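Local coordinates for protection of telomeres protein poz1 (Schizosaccharomyces pombe, PDB 5WE0) that binds telomeric DNA and negatively regulates telomerase and telomere length, at residues 50-54 and 55-59; 37-40 and 41-45; 220-223 and 224-228. One frame throughout, in Å; residues are numbered along the deposited sequence.

In the fold
Poz1 is mainly helical and has no strands, and all three contacts are local ones at or within its helices. Along the chain, contact 2 comes first, near the end of helix 31-43; contact 1 follows where helix 54-64 begins, and contact 3 lies much later in helix 209-230. Contact 1 is the bridge: its centre is about 14 Å from the centre of each of the others, whose own centres are about 27 Å apart. M56 reaches L38 and L41 of contact 2, while I58 packs on I220 and K224 of contact 3. Helix 54-64 thus joins the N-terminal helices to helix 209-230, tying together parts of the fold far apart in sequence.

Contact 1. Residues 50-54 and 55-59; sequences EKMPI and FMDIA
M52 and M56 meet where a loop runs into the N-terminus of helix 54-64, with P53 in the N-cap position. The sulfur of M52 is the first bump: SD presses on CB of M56 at 3.3 Å, a tight fit, with the two side chains crossing at about a right angle. M52 gets there because CG is anti to its backbone N (chi1 178°) and the chain then bends twice. The inner part of the same side chain leans on D57, M52 CG lying 3.5 Å from D57 OD1.

The P53 ring fits against both F55 and M56. It runs alongside F55 and points the same way, P53 CB approaching F55 CE2 at 3.5 Å, while P53 CD lies 4.1 Å from CG of M56. M56 CG in turn lies over one face of the phenyl ring, near its rim. Proline suits this place: its ring limits phi, and having no N-H costs nothing at the start of a helix, where N-H groups lack acceptors within the helix. Outside, L11 of helix 2-18 touches P53, and aromatic packing from the chain of another protein reaches M52 and P53.

Backbone bonds set the turn. M56 N reaches P53 O at 3.0 Å from above the carbonyl plane, a bent bond (138°). Straighter is the following one, in which I58 N donates to I54 O at 3.0 Å (162°), with I58 CG1 lying beside that same oxygen.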
ATOM      1  N   GLU A  50      10.423   1.805  16.869  1.00 46.09           N
ATOM      2  CA  GLU A  50       9.068   2.166  17.222  1.00 45.30           C
ATOM      3  C   GLU A  50       8.122   1.669  16.140  1.00 46.63           C
ATOM      4  O   GLU A  50       8.505   1.483  14.979  1.00 49.91           O
ATOM      5  CB  GLU A  50       8.944   3.678  17.388  1.00 47.92           C
ATOM      6  CG  GLU A  50       9.651   4.216  18.624  1.00 52.05           C
ATOM      7  CD  GLU A  50       9.038   3.694  19.918  1.00 56.71           C
ATOM      8  OE1 GLU A  50       7.791   3.769  20.068  1.00 52.15           O
ATOM      9  OE2 GLU A  50       9.810   3.229  20.791  1.00 57.20           O
ATOM     10  N   LYS A  51       6.877   1.447  16.530  1.00 47.90           N
ATOM     11  CA  LYS A  51       5.859   1.015  15.587  1.00 49.16           C
ATOM     12  C   LYS A  51       5.412   2.195  14.728  1.00 50.17           C
ATOM     13  O   LYS A  51       5.211   3.313  15.222  1.00 47.41           O
ATOM     14  CB  LYS A  51       4.665   0.407  16.340  1.00 52.57           C
ATOM     15  CG  LYS A  51       3.572  -0.176  15.448  1.00 59.58           C
ATOM     16  CD  LYS A  51       2.313  -0.574  16.238  1.00 62.54           C
ATOM     17  CE  LYS A  51       1.110   0.308  15.846  1.00 61.94           C
ATOM     18  NZ  LYS A  51       0.529  -0.036  14.497  1.00 58.21           N
ATOM     19  N   MET A  52       5.271   1.946  13.442  1.00 40.37           N
ATOM     20  CA  MET A  52       4.744   2.948  12.532  1.00 42.17           C
ATOM     21  C   MET A  52       3.259   3.152  12.820  1.00 43.03           C
ATOM     22  O   MET A  52       2.496   2.177  12.778  1.00 41.23           O
ATOM     23  CB  MET A  52       4.962   2.495  11.082  1.00 36.14           C
ATOM     24  CG  MET A  52       4.413   3.419  10.031  1.00 36.83           C
ATOM     25  SD  MET A  52       5.360   4.953   9.837  1.00 47.94           S
ATOM     26  CE  MET A  52       6.989   4.326   9.416  1.00 31.46           C
ATOM     27  N   PRO A  53       2.810   4.368  13.141  1.00 41.18           N
ATOM     28  CA  PRO A  53       1.367   4.597  13.323  1.00 40.43           C
ATOM     29  C   PRO A  53       0.609   4.279  12.037  1.00 38.62           C
ATOM     30  O   PRO A  53       1.101   4.485  10.931  1.00 37.39           O
ATOM     31  CB  PRO A  53       1.279   6.097  13.662  1.00 37.85           C
ATOM     32  CG  PRO A  53       2.650   6.497  14.100  1.00 37.83           C
ATOM     33  CD  PRO A  53       3.606   5.592  13.359  1.00 40.39           C
ATOM     34  N   ILE A  54      -0.616   3.784  12.186  1.00 38.27           N
ATOM     35  CA  ILE A  54      -1.328   3.294  11.015  1.00 35.50           C
ATOM     36  C   ILE A  54      -1.654   4.432  10.043  1.00 37.07           C
ATOM     37  O   ILE A  54      -1.704   4.214   8.816  1.00 30.40           O
ATOM     38  CB  ILE A  54      -2.582   2.518  11.462  1.00 39.31           C
ATOM     39  CG1 ILE A  54      -2.907   1.435  10.450  1.00 38.88           C
ATOM     40  CG2 ILE A  54      -3.773   3.436  11.639  1.00 41.07           C
ATOM     41  CD1 ILE A  54      -1.744   0.413  10.329  1.00 41.12           C
ATOM     42  N   PHE A  55      -1.840   5.666  10.548  1.00 30.34           N
ATOM     43  CA  PHE A  55      -2.147   6.774   9.641  1.00 33.72           C
ATOM     44  C   PHE A  55      -0.990   7.023   8.670  1.00 32.39           C
ATOM     45  O   PHE A  55      -1.215   7.461   7.535  1.00 29.80           O
ATOM     46  CB  PHE A  55      -2.491   8.056  10.430  1.00 31.28           C
ATOM     47  CG  PHE A  55      -1.279   8.824  10.930  1.00 32.19           C
ATOM     48  CD1 PHE A  55      -0.659   9.787  10.123  1.00 32.16           C
ATOM     49  CD2 PHE A  55      -0.773   8.599  12.210  1.00 33.24           C
ATOM     50  CE1 PHE A  55       0.471  10.499  10.585  1.00 32.15           C
ATOM     51  CE2 PHE A  55       0.357   9.300  12.681  1.00 35.31           C
ATOM     52  CZ  PHE A  55       0.985  10.240  11.857  1.00 34.55           C
ATOM     53  N   MET A  56       0.241   6.693   9.076  1.00 31.72           N
ATOM     54  CA  MET A  56       1.388   6.867   8.190  1.00 31.51           C
ATOM     55  C   MET A  56       1.402   5.837   7.062  1.00 31.53           C
ATOM     56  O   MET A  56       1.660   6.192   5.906  1.00 28.05           O
ATOM     57  CB  MET A  56       2.697   6.776   8.985  1.00 30.94           C
ATOM     58  CG  MET A  56       2.873   7.887  10.035  1.00 38.44           C
ATOM     59  SD  MET A  56       3.663   9.333   9.291  1.00 45.34           S
ATOM     60  CE  MET A  56       5.380   8.788   9.194  1.00 36.52           C
ATOM     61  N   ASP A  57       1.156   4.559   7.377  1.00 27.81           N
ATOM     62  CA  ASP A  57       1.043   3.538   6.331  1.00 27.75           C
ATOM     63  C   ASP A  57      -0.070   3.860   5.342  1.00 27.78           C
ATOM     64  O   ASP A  57       0.094   3.663   4.132  1.00 26.74           O
ATOM     65  CB  ASP A  57       0.815   2.156   6.946  1.00 28.76           C
ATOM     66  CG  ASP A  57       2.092   1.548   7.514  1.00 34.39           C
ATOM     67  OD1 ASP A  57       3.194   1.951   7.084  1.00 37.83           O
ATOM     68  OD2 ASP A  57       1.995   0.643   8.358  1.00 40.23           O
ATOM     69  N   ILE A  58      -1.210   4.351   5.841  1.00 30.10           N
ATOM     70  CA  ILE A  58      -2.342   4.677   4.975  1.00 31.52           C
ATOM     71  C   ILE A  58      -1.972   5.797   4.024  1.00 25.61           C
ATOM     72  O   ILE A  58      -2.299   5.752   2.834  1.00 26.28           O
ATOM     73  CB  ILE A  58      -3.587   5.037   5.819  1.00 27.19           C
ATOM     74  CG1 ILE A  58      -4.170   3.787   6.472  1.00 26.59           C
ATOM     75  CG2 ILE A  58      -4.643   5.740   4.983  1.00 26.47           C
ATOM     76  CD1 ILE A  58      -5.258   4.090   7.483  1.00 27.75           C
ATOM     77  N   ALA A  59      -1.316   6.839   4.546  1.00 28.46           N
ATOM     78  CA  ALA A  59      -0.889   7.948   3.705  1.00 28.42           C
ATOM     79  C   ALA A  59       0.122   7.481   2.667  1.00 25.50           C
ATOM     80  O   ALA A  59       0.045   7.873   1.497  1.00 27.04           O
ATOM     81  CB  ALA A  59      -0.296   9.062   4.572  1.00 31.36           C
TER

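Contact 2. Residues 37-40 and 41-45; sequences CLRY and LGYSK
C37 and L41 open the last turns of helix 31-43, an alpha-helix held here by backbone bonds and, at R39 and Y43, by one side-chain stack a turn apart. The carbonyl O of C37 takes the N-H of L41 at 3.0 Å in a nearly straight bond (172°). L41 lays its CG beside the same oxygen. Both side chains suit the buried face, where C37 meets V10 and L14 of helix 2-18 and L41 meets L11.

L38 comes next. Its carbonyl O accepts from N of G42 at 2.8 Å; glycine, lacking a side chain, leaves the backbone bare beside that oxygen. The leucyl group itself points away from the following turn and packs on an aromatic side chain of another protein's chain.

R39 forms the main side-chain contact, a cation-pi stack on Y43 four residues on. A chi1 of -159° turns CG to the far side from N; the extended stem gives the reach, and the turn at NE lays the guanidinium flat on the ring. The two planes are only 6° apart. R39 CZ is 3.3 Å from Y43 CE1. A long charged residue over an electron-rich ring suits this more exposed side: the charge is held without being buried. The R39 carbonyl also meets the edge of this ring, in its plane, while accepting Y43 N.

Y40 ends the walk. Its hydroxyl makes a weak hydrogen bond to R6, while S44 turns its OG to OG of S7. Between the two residues, S44 CB rests 3.2 Å from Y40 O.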
ATOM      1  N   CYS A  37       9.841  16.646   8.043  1.00 33.70           N
ATOM      2  CA  CYS A  37       9.321  15.771   9.103  1.00 33.25           C
ATOM      3  C   CYS A  37       9.705  14.312   8.871  1.00 34.57           C
ATOM      4  O   CYS A  37      10.180  13.634   9.790  1.00 31.39           O
ATOM      5  CB  CYS A  37       7.801  15.897   9.200  1.00 33.63           C
ATOM      6  SG  CYS A  37       7.188  17.455   9.908  1.00 41.48           S
ATOM      7  N   LEU A  38       9.468  13.800   7.653  1.00 32.77           N
ATOM      8  CA  LEU A  38       9.808  12.408   7.352  1.00 34.27           C
ATOM      9  C   LEU A  38      11.292  12.158   7.552  1.00 33.34           C
ATOM     10  O   LEU A  38      11.694  11.134   8.116  1.00 32.45           O
ATOM     11  CB  LEU A  38       9.420  12.051   5.913  1.00 33.72           C
ATOM     12  CG  LEU A  38       7.934  11.981   5.635  1.00 32.86           C
ATOM     13  CD1 LEU A  38       7.779  11.695   4.198  1.00 29.39           C
ATOM     14  CD2 LEU A  38       7.328  10.876   6.485  1.00 31.41           C
ATOM     15  N   ARG A  39      12.130  13.083   7.073  1.00 33.16           N
ATOM     16  CA  ARG A  39      13.565  12.900   7.228  1.00 31.55           C
ATOM     17  C   ARG A  39      13.964  12.914   8.692  1.00 32.93           C
ATOM     18  O   ARG A  39      14.789  12.097   9.122  1.00 35.27           O
ATOM     19  CB  ARG A  39      14.342  13.957   6.448  1.00 39.90           C
ATOM     20  CG  ARG A  39      15.774  13.492   6.176  1.00 40.48           C
ATOM     21  CD  ARG A  39      16.684  14.583   5.614  1.00 43.48           C
ATOM     22  NE  ARG A  39      17.963  14.027   5.149  1.00 44.60           N
ATOM     23  CZ  ARG A  39      18.981  13.696   5.953  1.00 50.90           C
ATOM     24  NH1 ARG A  39      18.877  13.836   7.277  1.00 45.16           N
ATOM     25  NH2 ARG A  39      20.105  13.198   5.439  1.00 48.61           N
ATOM     26  N   TYR A  40      13.386  13.821   9.486  1.00 35.77           N
ATOM     27  CA  TYR A  40      13.723  13.838  10.906  1.00 32.96           C
ATOM     28  C   TYR A  40      13.393  12.502  11.562  1.00 33.98           C
ATOM     29  O   TYR A  40      14.205  11.951  12.319  1.00 35.34           O
ATOM     30  CB  TYR A  40      13.010  14.976  11.644  1.00 34.97           C
ATOM     31  CG  TYR A  40      13.533  15.102  13.068  1.00 38.34           C
ATOM     32  CD1 TYR A  40      14.711  15.803  13.331  1.00 39.84           C
ATOM     33  CD2 TYR A  40      12.897  14.460  14.131  1.00 36.07           C
ATOM     34  CE1 TYR A  40      15.213  15.904  14.609  1.00 38.30           C
ATOM     35  CE2 TYR A  40      13.398  14.554  15.425  1.00 39.23           C
ATOM     36  CZ  TYR A  40      14.555  15.280  15.650  1.00 41.21           C
ATOM     37  OH  TYR A  40      15.078  15.385  16.916  1.00 47.43           O
ATOM     38  N   LEU A  41      12.189  11.974  11.306  1.00 30.92           N
ATOM     39  CA  LEU A  41      11.844  10.668  11.867  1.00 33.71           C
ATOM     40  C   LEU A  41      12.735   9.571  11.304  1.00 32.38           C
ATOM     41  O   LEU A  41      13.094   8.633  12.028  1.00 33.16           O
ATOM     42  CB  LEU A  41      10.377  10.345  11.593  1.00 31.36           C
ATOM     43  CG  LEU A  41       9.333  11.208  12.327  1.00 34.24           C
ATOM     44  CD1 LEU A  41       7.941  10.897  11.808  1.00 33.20           C
ATOM     45  CD2 LEU A  41       9.401  10.970  13.833  1.00 25.02           C
ATOM     46  N   GLY A  42      13.107   9.685  10.022  1.00 29.72           N
ATOM     47  CA  GLY A  42      13.884   8.643   9.365  1.00 35.36           C
ATOM     48  C   GLY A  42      15.296   8.492   9.902  1.00 38.66           C
ATOM     49  O   GLY A  42      15.857   7.391   9.862  1.00 37.67           O
ATOM     50  N   TYR A  43      15.875   9.572  10.449  1.00 38.32           N
ATOM     51  CA  TYR A  43      17.207   9.535  11.044  1.00 38.88           C
ATOM     52  C   TYR A  43      17.187   9.622  12.564  1.00 42.07           C
ATOM     53  O   TYR A  43      18.252   9.682  13.183  1.00 48.44           O
ATOM     54  CB  TYR A  43      18.076  10.667  10.478  1.00 40.10           C
ATOM     55  CG  TYR A  43      18.562  10.415   9.061  1.00 43.90           C
ATOM     56  CD1 TYR A  43      17.789  10.791   7.964  1.00 41.22           C
ATOM     57  CD2 TYR A  43      19.793   9.801   8.819  1.00 46.20           C
ATOM     58  CE1 TYR A  43      18.220  10.567   6.664  1.00 44.94           C
ATOM     59  CE2 TYR A  43      20.243   9.570   7.504  1.00 46.83           C
ATOM     60  CZ  TYR A  43      19.448   9.959   6.431  1.00 47.56           C
ATOM     61  OH  TYR A  43      19.861   9.734   5.124  1.00 48.22           O
ATOM     62  N   SER A  44      16.012   9.628  13.180  1.00 42.21           N
ATOM     63  CA  SER A  44      15.894   9.706  14.630  1.00 45.44           C
ATOM     64  C   SER A  44      16.236   8.351  15.235  1.00 48.20           C
ATOM     65  O   SER A  44      15.502   7.377  15.041  1.00 49.43           O
ATOM     66  CB  SER A  44      14.485  10.154  15.012  1.00 43.00           C
ATOM     67  OG  SER A  44      14.219   9.967  16.393  1.00 47.28           O
ATOM     68  N   LYS A  45      17.334   8.296  15.999  1.00 48.97           N
ATOM     69  CA  LYS A  45      17.764   7.037  16.606  1.00 48.40           C
ATOM     70  C   LYS A  45      16.719   6.435  17.548  1.00 51.54           C
ATOM     71  O   LYS A  45      16.713   5.218  17.765  1.00 51.08           O
ATOM     72  CB  LYS A  45      19.079   7.238  17.357  1.00 53.00           C
ATOM     73  CG  LYS A  45      20.311   7.381  16.461  1.00 54.05           C
ATOM     74  CD  LYS A  45      20.557   8.830  16.089  1.00 59.75           C
ATOM     75  CE  LYS A  45      21.949   9.028  15.513  1.00 61.42           C
ATOM     76  NZ  LYS A  45      22.222  10.478  15.263  1.00 61.40           N
TER

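Contact 3. Residues 220-223 and 224-228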
ATOM      1  N   ILE A 220      -9.170   1.402   1.452  1.00 25.94           N
ATOM      2  CA  ILE A 220      -8.640   2.391   2.388  1.00 26.55           C
ATOM      3  C   ILE A 220      -9.778   3.125   3.086  1.00 24.85           C
ATOM      4  O   ILE A 220      -9.722   3.375   4.291  1.00 28.34           O
ATOM      5  CB  ILE A 220      -7.690   3.358   1.650  1.00 26.58           C
ATOM      6  CG1 ILE A 220      -6.416   2.610   1.177  1.00 26.17           C
ATOM      7  CG2 ILE A 220      -7.331   4.556   2.553  1.00 23.64           C
ATOM      8  CD1 ILE A 220      -5.533   2.044   2.333  1.00 21.19           C
ATOM      9  N   GLN A 221     -10.822   3.492   2.337  1.00 28.97           N
ATOM     10  CA  GLN A 221     -11.944   4.231   2.916  1.00 29.12           C
ATOM     11  C   GLN A 221     -12.747   3.353   3.877  1.00 32.40           C
ATOM     12  O   GLN A 221     -13.192   3.816   4.936  1.00 33.34           O
ATOM     13  CB  GLN A 221     -12.841   4.772   1.792  1.00 29.37           C
ATOM     14  CG  GLN A 221     -12.191   5.894   0.929  1.00 37.60           C
ATOM     15  CD  GLN A 221     -11.689   7.098   1.765  1.00 40.43           C
ATOM     16  OE1 GLN A 221     -10.490   7.217   2.062  1.00 35.02           O
ATOM     17  NE2 GLN A 221     -12.613   7.986   2.146  1.00 43.46           N
ATOM     18  N   CYS A 222     -12.956   2.088   3.501  1.00 31.52           N
ATOM     19  CA  CYS A 222     -13.609   1.124   4.374  1.00 31.42           C
ATOM     20  C   CYS A 222     -12.842   0.971   5.678  1.00 28.29           C
ATOM     21  O   CYS A 222     -13.421   1.055   6.772  1.00 28.52           O
ATOM     22  CB  CYS A 222     -13.706  -0.225   3.657  1.00 32.62           C
ATOM     23  SG  CYS A 222     -14.640  -1.516   4.552  1.00 37.71           S
ATOM     24  N   THR A 223     -11.522   0.816   5.572  1.00 27.82           N
ATOM     25  CA  THR A 223     -10.677   0.665   6.752  1.00 26.91           C
ATOM     26  C   THR A 223     -10.734   1.905   7.638  1.00 31.52           C
ATOM     27  O   THR A 223     -10.894   1.788   8.856  1.00 29.98           O
ATOM     28  CB  THR A 223      -9.232   0.397   6.320  1.00 25.00           C
ATOM     29  OG1 THR A 223      -9.174  -0.823   5.578  1.00 27.23           O
ATOM     30  CG2 THR A 223      -8.324   0.263   7.515  1.00 24.51           C
ATOM     31  N   LYS A 224     -10.634   3.102   7.032  1.00 31.58           N
ATOM     32  CA  LYS A 224     -10.714   4.357   7.783  1.00 30.54           C
ATOM     33  C   LYS A 224     -12.018   4.450   8.553  1.00 32.67           C
ATOM     34  O   LYS A 224     -12.035   4.842   9.725  1.00 31.73           O
ATOM     35  CB  LYS A 224     -10.622   5.563   6.845  1.00 29.32           C
ATOM     36  CG  LYS A 224      -9.250   5.956   6.330  1.00 29.95           C
ATOM     37  CD  LYS A 224      -9.382   7.304   5.584  1.00 33.40           C
ATOM     38  CE  LYS A 224      -8.144   7.627   4.781  1.00 33.45           C
ATOM     39  NZ  LYS A 224      -8.404   8.603   3.693  1.00 34.76           N
ATOM     40  N   LEU A 225     -13.130   4.129   7.889  1.00 34.62           N
ATOM     41  CA  LEU A 225     -14.436   4.193   8.541  1.00 37.06           C
ATOM     42  C   LEU A 225     -14.509   3.242   9.737  1.00 33.92           C
ATOM     43  O   LEU A 225     -14.849   3.665  10.840  1.00 35.48           O
ATOM     44  CB  LEU A 225     -15.539   3.899   7.521  1.00 35.85           C
ATOM     45  CG  LEU A 225     -16.971   3.989   8.039  1.00 45.61           C
ATOM     46  CD1 LEU A 225     -17.225   5.424   8.372  1.00 49.21           C
ATOM     47  CD2 LEU A 225     -17.993   3.529   7.018  1.00 43.15           C
ATOM     48  N   GLN A 226     -14.134   1.965   9.554  1.00 33.27           N
ATOM     49  CA  GLN A 226     -14.199   0.995  10.658  1.00 34.85           C
ATOM     50  C   GLN A 226     -13.354   1.429  11.844  1.00 35.33           C
ATOM     51  O   GLN A 226     -13.745   1.240  13.005  1.00 37.40           O
ATOM     52  CB  GLN A 226     -13.703  -0.398  10.241  1.00 32.01           C
ATOM     53  CG  GLN A 226     -14.343  -0.970   9.037  1.00 38.12           C
ATOM     54  CD  GLN A 226     -13.736  -2.316   8.578  1.00 34.69           C
ATOM     55  OE1 GLN A 226     -13.115  -3.065   9.340  1.00 26.11           O
ATOM     56  NE2 GLN A 226     -13.889  -2.587   7.310  1.00 33.89           N
ATOM     57  N   LEU A 227     -12.149   1.912  11.579  1.00 32.22           N
ATOM     58  CA  LEU A 227     -11.269   2.308  12.671  1.00 35.78           C
ATOM     59  C   LEU A 227     -11.862   3.461  13.470  1.00 35.58           C
ATOM     60  O   LEU A 227     -11.789   3.465  14.700  1.00 40.56           O
ATOM     61  CB  LEU A 227      -9.900   2.688  12.112  1.00 33.43           C
ATOM     62  CG  LEU A 227      -9.095   1.526  11.522  1.00 34.21           C
ATOM     63  CD1 LEU A 227      -7.843   2.063  10.873  1.00 32.37           C
ATOM     64  CD2 LEU A 227      -8.722   0.493  12.583  1.00 31.21           C
ATOM     65  N   GLU A 228     -12.503   4.420  12.795  1.00 33.19           N
ATOM     66  CA  GLU A 228     -13.073   5.564  13.500  1.00 39.28           C
ATOM     67  C   GLU A 228     -14.320   5.154  14.274  1.00 43.29           C
ATOM     68  O   GLU A 228     -14.456   5.462  15.463  1.00 42.50           O
ATOM     69  CB  GLU A 228     -13.401   6.691  12.521  1.00 36.98           C
ATOM     70  CG  GLU A 228     -14.104   7.887  13.182  1.00 39.08           C
ATOM     71  CD  GLU A 228     -14.103   9.145  12.318  1.00 46.26           C
ATOM     72  OE1 GLU A 228     -13.093   9.420  11.625  1.00 48.25           O
ATOM     73  OE2 GLU A 228     -15.136   9.847  12.304  1.00 54.11           O
TER
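K224 and Q221 pair one turn apart on helix 209-230, a regular alpha-helix packed here against helices 54-64, 93-115 and 130-157, and they lead the polar side-chain contacts. The two side chains run alongside each other in the same direction, and K224 NZ donates to Q221 OE1 at 3.0 Å, approaching in the carbonyl plane. K224 swings back toward the preceding turn because CG lies beside its backbone N (chi1 -78°) and the rest is extended. The same ammonium forms a salt bridge with E62 and a weak bond with K20 O, so three acceptors, one of them weak, surround this largely buried charge. Q221, whose NE2 binds E21 O, serves two partners through one amide, a role that suits glutamine. T223 can afford its hydroxyl in this buried setting because OG1 bonds back to Y219 O, leaving the methyl for packing.

Backbone hydrogen bonds run from each residue to the fourth before it. K224 N to I220 O measures 2.9 Å, and Q226 N to C222 O, at 3.0 Å, is nearly linear (172°).

Apolar contacts complete the account. The CG2 methyl of I220 touches the aliphatic CE of K224 at 3.9 Å, so the lysine stem acts as hydrocarbon beneath its charge. L227 lies beside T223, the two side chains pointing the same way, and the leucine suits this buried face by adding a branched apolar end. Between the two, L227 CD1 sits 3.8 Å from the T223 methyl CG2.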